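Local structure of putidaredoxin reductase (Pseudomonas putida, 1Q1R) at residues His174-Asp179 and Thr235-Asp240; Phe196-His201 and Ile208-Gln213. The protein passes electrons, probably from NADH, through its bound FAD to putidaredoxin, the iron-sulfur protein that supplies the cytochrome P450cam monooxygenase. One frame throughout, in Å; residues are numbered along the deposited sequence.

Contact 1 of 2, residues His174-Asp179 and Thr235-Asp240; sequences HVTLLD and TRLPAD
L237 projects onto strand 174-178 and meets the side chains of T176 and L178, forming a small apolar contact that buries 106 Å² in all. The chain approaches it through T235, whose OG1 is hydrogen-bonded to OD1 of D233 and whose side chain rests on R209 rather than on strand 174-178. R236 turns away from the contact: its side chain runs over A228 and L230 of the adjacent strand 226-231, and NE forms a salt bridge with OE1 of E218. L237 then swings back. Its CG stands anti to its carbonyl carbon (chi1 -63°), which carries the fork toward strand 174-178, and CD1 makes all the close contacts there. It meets L178 end to end, lying 3.7 Å from CD2 and 3.8 Å from CD1 of that residue, so that one methyl sits against both tips of the opposing fork. T176 joins more loosely and at a slant, its CG2 4.1 Å from the same L237 CD1. The backbones stay well separated, with the CA atoms of T176 and L237 8.4 Å apart, so the strands are packed through side chains and do not pair. Beyond L237, P238 lies on R151 and A239 on V153, both in strand 151-155. D240 fastens the end of the segment, its OD2 accepting a hydrogen bond from R151 N and its O one from N129 ND2. V175 and L177, which flank T176 in the strand, pack instead on helix 159-170. One face of the parallel sheet is thus covered by the antiparallel strands 214-219, 226-231 and 236-238 and the other by helices, the three-layer build of the NAD(P)H-binding domain in the glutathione reductase fold.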
loop_
_atom_site.group_PDB
_atom_site.type_symbol
_atom_site.label_atom_id
_atom_site.label_comp_id
_atom_site.label_asym_id
_atom_site.label_seq_id
_atom_site.Cartn_x
_atom_site.Cartn_y
_atom_site.Cartn_z
ATOM N N HIS A 174 9.609 12.474 -21.034
ATOM C CA HIS A 174 10.949 11.898 -21.074
ATOM C C HIS A 174 11.080 11.482 -19.618
ATOM O O HIS A 174 11.057 12.334 -18.724
ATOM C CB HIS A 174 11.986 12.967 -21.427
ATOM C CG HIS A 174 13.404 12.499 -21.311
ATOM N ND1 HIS A 174 14.010 12.247 -20.098
ATOM C CD2 HIS A 174 14.333 12.228 -22.259
ATOM C CE1 HIS A 174 15.252 11.842 -20.304
ATOM N NE2 HIS A 174 15.472 11.821 -21.606
ATOM N N VAL A 175 11.210 10.183 -19.370
ATOM C CA VAL A 175 11.265 9.691 -17.998
ATOM C C VAL A 175 12.557 9.010 -17.551
ATOM O O VAL A 175 13.090 8.144 -18.246
ATOM C CB VAL A 175 10.098 8.699 -17.746
ATOM C CG1 VAL A 175 10.008 8.359 -16.276
ATOM C CG2 VAL A 175 8.789 9.290 -18.259
ATOM N N THR A 176 13.037 9.411 -16.375
ATOM C CA THR A 176 14.234 8.844 -15.761
ATOM C C THR A 176 13.847 8.421 -14.340
ATOM O O THR A 176 13.238 9.194 -13.598
ATOM C CB THR A 176 15.390 9.884 -15.655
ATOM O OG1 THR A 176 15.737 10.364 -16.960
ATOM C CG2 THR A 176 16.621 9.242 -15.021
ATOM N N LEU A 177 14.183 7.193 -13.957
ATOM C CA LEU A 177 13.857 6.729 -12.613
ATOM C C LEU A 177 15.134 6.368 -11.877
ATOM O O LEU A 177 15.994 5.667 -12.407
ATOM C CB LEU A 177 12.911 5.528 -12.667
ATOM C CG LEU A 177 12.395 5.035 -11.311
ATOM C CD1 LEU A 177 11.030 4.380 -11.473
ATOM C CD2 LEU A 177 13.396 4.064 -10.708
ATOM N N LEU A 178 15.244 6.843 -10.644
ATOM C CA LEU A 178 16.434 6.609 -9.842
ATOM C C LEU A 178 16.166 5.787 -8.593
ATOM O O LEU A 178 15.182 6.010 -7.883
ATOM C CB LEU A 178 17.037 7.949 -9.418
ATOM C CG LEU A 178 17.143 9.028 -10.496
ATOM C CD1 LEU A 178 17.625 10.325 -9.859
ATOM C CD2 LEU A 178 18.092 8.572 -11.589
ATOM N N ASP A 179 17.058 4.840 -8.326
ATOM C CA ASP A 179 16.944 4.017 -7.132
ATOM C C ASP A 179 18.341 3.785 -6.572
ATOM O O ASP A 179 19.286 3.535 -7.318
ATOM C CB ASP A 179 16.280 2.675 -7.437
ATOM C CG ASP A 179 15.806 1.964 -6.179
ATOM O OD1 ASP A 179 16.636 1.694 -5.284
ATOM O OD2 ASP A 179 14.597 1.680 -6.075
ATOM N N THR A 235 26.260 13.384 -12.012
ATOM C CA THR A 235 25.345 13.439 -13.143
ATOM C C THR A 235 24.261 14.496 -12.943
ATOM O O THR A 235 23.614 14.538 -11.898
ATOM C CB THR A 235 24.641 12.086 -13.366
ATOM O OG1 THR A 235 25.616 11.039 -13.446
ATOM C CG2 THR A 235 23.835 12.123 -14.656
ATOM N N ARG A 236 24.074 15.357 -13.937
ATOM C CA ARG A 236 23.026 16.368 -13.856
ATOM C C ARG A 236 21.847 15.911 -14.709
ATOM O O ARG A 236 21.984 15.688 -15.912
ATOM C CB ARG A 236 23.507 17.732 -14.363
ATOM C CG ARG A 236 22.361 18.749 -14.521
ATOM C CD ARG A 236 22.847 20.129 -14.955
ATOM N NE ARG A 236 21.749 21.090 -15.086
ATOM C CZ ARG A 236 20.956 21.191 -16.150
ATOM N NH1 ARG A 236 21.127 20.392 -17.195
ATOM N NH2 ARG A 236 19.983 22.094 -16.172
ATOM N N LEU A 237 20.689 15.766 -14.080
ATOM C CA LEU A 237 19.494 15.351 -14.799
ATOM C C LEU A 237 18.520 16.523 -14.847
ATOM O O LEU A 237 17.911 16.866 -13.837
ATOM C CB LEU A 237 18.839 14.160 -14.091
ATOM C CG LEU A 237 19.665 12.871 -14.009
ATOM C CD1 LEU A 237 18.994 11.898 -13.058
ATOM C CD2 LEU A 237 19.812 12.264 -15.394
ATOM N N PRO A 238 18.374 17.163 -16.019
ATOM C CA PRO A 238 17.450 18.295 -16.133
ATOM C C PRO A 238 16.036 17.769 -15.911
ATOM O O PRO A 238 15.695 16.694 -16.398
ATOM C CB PRO A 238 17.681 18.782 -17.558
ATOM C CG PRO A 238 17.997 17.505 -18.292
ATOM C CD PRO A 238 18.942 16.809 -17.333
ATOM N N ALA A 239 15.219 18.511 -15.172
ATOM C CA ALA A 239 13.864 18.052 -14.897
ATOM C C ALA A 239 12.822 19.157 -14.883
ATOM O O ALA A 239 13.075 20.258 -14.398
ATOM C CB ALA A 239 13.835 17.315 -13.564
ATOM N N ASP A 240 11.648 18.848 -15.422
ATOM C CA ASP A 240 10.535 19.789 -15.425
ATOM C C ASP A 240 9.613 19.376 -14.282
ATOM O O ASP A 240 8.807 20.167 -13.793
ATOM C CB ASP A 240 9.767 19.717 -16.746
ATOM C CG ASP A 240 10.593 20.180 -17.921
ATOM O OD1 ASP A 240 11.071 21.330 -17.882
ATOM O OD2 ASP A 240 10.765 19.397 -18.882
#

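Contact 2 of 2, residues Phe196-His201 and Ile208-Gln213; sequences FYEHLH and IRTGTQ
I208 carries CG1 anti to its carbonyl carbon (chi1 -65°) and continues straight (chi2 177°), which delivers CD1 to helix 191-204 between E198 and H201, one turn apart. There CD1 lies 3.8 Å from CA of E198 and 3.6 Å from CB of H201, so the isoleucine tip packs against the helix backbone at E198 and the base of the H201 side chain. The buried imidazole of H201 is anchored beyond the contact, with NE2 hydrogen-bonded to OE1 of Q333 and its ring edge-to-face with Y334.

The second half of the contact is mediated by water. The side chains of E198 and T210 come from opposite directions, and the carboxylate is shared: OE2 takes a hydrogen bond from V184 N and passes 4.0 Å from CG2 of T210, while OE1 accepts one from a water at 3.2 Å. That same water is 2.9 Å from OG1 of T210, bridging two side chains that do not bond directly. R202, one residue past the helix segment, adds a tie from NH2 to I208 O.

Helix 191-204 thereby packs on the edge strand it leads into, closing the beta-alpha-beta unit of strands 174-178 and 207-209 in a Rossmann-type domain.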
loop_
_atom_site.group_PDB
_atom_site.type_symbol
_atom_site.label_atom_id
_atom_site.label_comp_id
_atom_site.label_asym_id
_atom_site.label_seq_id
_atom_site.Cartn_x
_atom_site.Cartn_y
_atom_site.Cartn_z
ATOM N N PHE A 196 13.177 -8.356 -15.097
ATOM C CA PHE A 196 11.981 -8.271 -15.927
ATOM C C PHE A 196 11.446 -6.833 -15.937
ATOM O O PHE A 196 11.218 -6.255 -17.003
ATOM C CB PHE A 196 10.901 -9.218 -15.403
ATOM C CG PHE A 196 9.534 -8.927 -15.946
ATOM C CD1 PHE A 196 9.211 -9.236 -17.266
ATOM C CD2 PHE A 196 8.579 -8.305 -15.148
ATOM C CE1 PHE A 196 7.949 -8.924 -17.786
ATOM C CE2 PHE A 196 7.321 -7.990 -15.651
ATOM C CZ PHE A 196 7.005 -8.299 -16.973
ATOM N N TYR A 197 11.248 -6.262 -14.749
ATOM C CA TYR A 197 10.734 -4.895 -14.646
ATOM C C TYR A 197 11.665 -3.861 -15.273
ATOM O O TYR A 197 11.226 -2.991 -16.023
ATOM C CB TYR A 197 10.477 -4.521 -13.185
ATOM C CG TYR A 197 9.228 -5.140 -12.605
ATOM C CD1 TYR A 197 9.304 -6.201 -11.703
ATOM C CD2 TYR A 197 7.965 -4.665 -12.958
ATOM C CE1 TYR A 197 8.151 -6.772 -11.165
ATOM C CE2 TYR A 197 6.806 -5.231 -12.426
ATOM C CZ TYR A 197 6.908 -6.281 -11.531
ATOM O OH TYR A 197 5.768 -6.832 -10.992
ATOM N N GLU A 198 12.954 -3.954 -14.969
ATOM C CA GLU A 198 13.914 -3.013 -15.526
ATOM C C GLU A 198 13.904 -3.055 -17.053
ATOM O O GLU A 198 13.883 -2.011 -17.712
ATOM C CB GLU A 198 15.307 -3.299 -14.955
ATOM C CG GLU A 198 15.433 -2.846 -13.497
ATOM C CD GLU A 198 16.750 -3.230 -12.850
ATOM O OE1 GLU A 198 17.775 -3.271 -13.561
ATOM O OE2 GLU A 198 16.762 -3.473 -11.624
ATOM N N HIS A 199 13.886 -4.255 -17.623
ATOM C CA HIS A 199 13.856 -4.383 -19.077
ATOM C C HIS A 199 12.508 -3.914 -19.625
ATOM O O HIS A 199 12.430 -3.276 -20.674
ATOM C CB HIS A 199 14.116 -5.837 -19.491
ATOM C CG HIS A 199 14.017 -6.074 -20.965
ATOM N ND1 HIS A 199 12.857 -6.500 -21.576
ATOM C CD2 HIS A 199 14.925 -5.909 -21.958
ATOM C CE1 HIS A 199 13.053 -6.587 -22.879
ATOM N NE2 HIS A 199 14.298 -6.233 -23.138
ATOM N N LEU A 200 11.444 -4.234 -18.904
ATOM C CA LEU A 200 10.103 -3.849 -19.314
ATOM C C LEU A 200 10.018 -2.324 -19.483
ATOM O O LEU A 200 9.614 -1.823 -20.535
ATOM C CB LEU A 200 9.112 -4.347 -18.258
ATOM C CG LEU A 200 7.592 -4.373 -18.454
ATOM C CD1 LEU A 200 6.984 -3.290 -17.608
ATOM C CD2 LEU A 200 7.214 -4.240 -19.918
ATOM N N HIS A 201 10.426 -1.598 -18.448
ATOM C CA HIS A 201 10.397 -0.142 -18.459
ATOM C C HIS A 201 11.388 0.499 -19.432
ATOM O O HIS A 201 11.026 1.415 -20.172
ATOM C CB HIS A 201 10.631 0.377 -17.042
ATOM C CG HIS A 201 9.438 0.231 -16.148
ATOM N ND1 HIS A 201 8.459 1.197 -16.051
ATOM C CD2 HIS A 201 9.051 -0.779 -15.334
ATOM C CE1 HIS A 201 7.522 0.788 -15.214
ATOM N NE2 HIS A 201 7.856 -0.409 -14.767
ATOM N N ILE A 208 16.152 3.873 -16.455
ATOM C CA ILE A 208 16.290 3.470 -15.059
ATOM C C ILE A 208 17.750 3.472 -14.622
ATOM O O ILE A 208 18.596 2.833 -15.249
ATOM C CB ILE A 208 15.707 2.055 -14.838
ATOM C CG1 ILE A 208 14.196 2.082 -15.081
ATOM C CG2 ILE A 208 16.026 1.564 -13.431
ATOM C CD1 ILE A 208 13.527 0.736 -14.967
ATOM N N ARG A 209 18.036 4.192 -13.543
ATOM C CA ARG A 209 19.392 4.270 -13.014
ATOM C C ARG A 209 19.435 3.736 -11.594
ATOM O O ARG A 209 19.026 4.407 -10.647
ATOM C CB ARG A 209 19.893 5.717 -13.051
ATOM C CG ARG A 209 19.751 6.337 -14.427
ATOM C CD ARG A 209 20.669 7.520 -14.644
ATOM N NE ARG A 209 20.607 7.949 -16.039
ATOM C CZ ARG A 209 21.531 8.692 -16.640
ATOM N NH1 ARG A 209 22.602 9.094 -15.967
ATOM N NH2 ARG A 209 21.384 9.029 -17.915
ATOM N N THR A 210 19.928 2.511 -11.455
ATOM C CA THR A 210 20.030 1.875 -10.151
ATOM C C THR A 210 21.361 2.231 -9.501
ATOM O O THR A 210 22.265 2.733 -10.162
ATOM C CB THR A 210 19.916 0.347 -10.279
ATOM O OG1 THR A 210 20.859 -0.120 -11.248
ATOM C CG2 THR A 210 18.510 -0.044 -10.716
ATOM N N GLY A 211 21.478 1.972 -8.204
ATOM C CA GLY A 211 22.707 2.297 -7.510
ATOM C C GLY A 211 23.019 3.775 -7.661
ATOM O O GLY A 211 24.184 4.182 -7.680
ATOM N N THR A 212 21.968 4.583 -7.773
ATOM C CA THR A 212 22.128 6.024 -7.928
ATOM C C THR A 212 21.588 6.756 -6.711
ATOM O O THR A 212 20.509 6.440 -6.212
ATOM C CB THR A 212 21.393 6.539 -9.181
ATOM O OG1 THR A 212 21.958 5.933 -10.351
ATOM C CG2 THR A 212 21.522 8.049 -9.285
ATOM N N GLN A 213 22.349 7.737 -6.239
ATOM C CA GLN A 213 21.962 8.519 -5.076
ATOM C C GLN A 213 21.848 10.003 -5.441
ATOM O O GLN A 213 22.748 10.568 -6.069
ATOM C CB GLN A 213 22.997 8.329 -3.964
ATOM C CG GLN A 213 22.667 9.042 -2.666
ATOM C CD GLN A 213 23.768 8.895 -1.630
ATOM O OE1 GLN A 213 24.900 9.350 -1.834
ATOM N NE2 GLN A 213 23.444 8.256 -0.510
HETATM O O HOH W 1 20.509 -1.618 -13.712
#

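How the contacts relate
The centres of the two contacts lie 12 Å apart, and both draw on the parallel sheet in which strands 174-178 and 207-209 are neighbours. Along the chain, strand 174-178 of contact 1 comes first, then the helix and edge strand of contact 2, and last residues 235-240. Direct ties include probable hydrogen bonds from R209 N to L177 O (2.8 Å) and from T212 N to D179 O (2.9 Å), and R209 CB packs 3.7 Å from L178 CD2. Contact 1 lies where the antiparallel layer meets one face of the sheet and contact 2 where a helix meets the other, both in what is probably the NADH-binding domain beside the FAD.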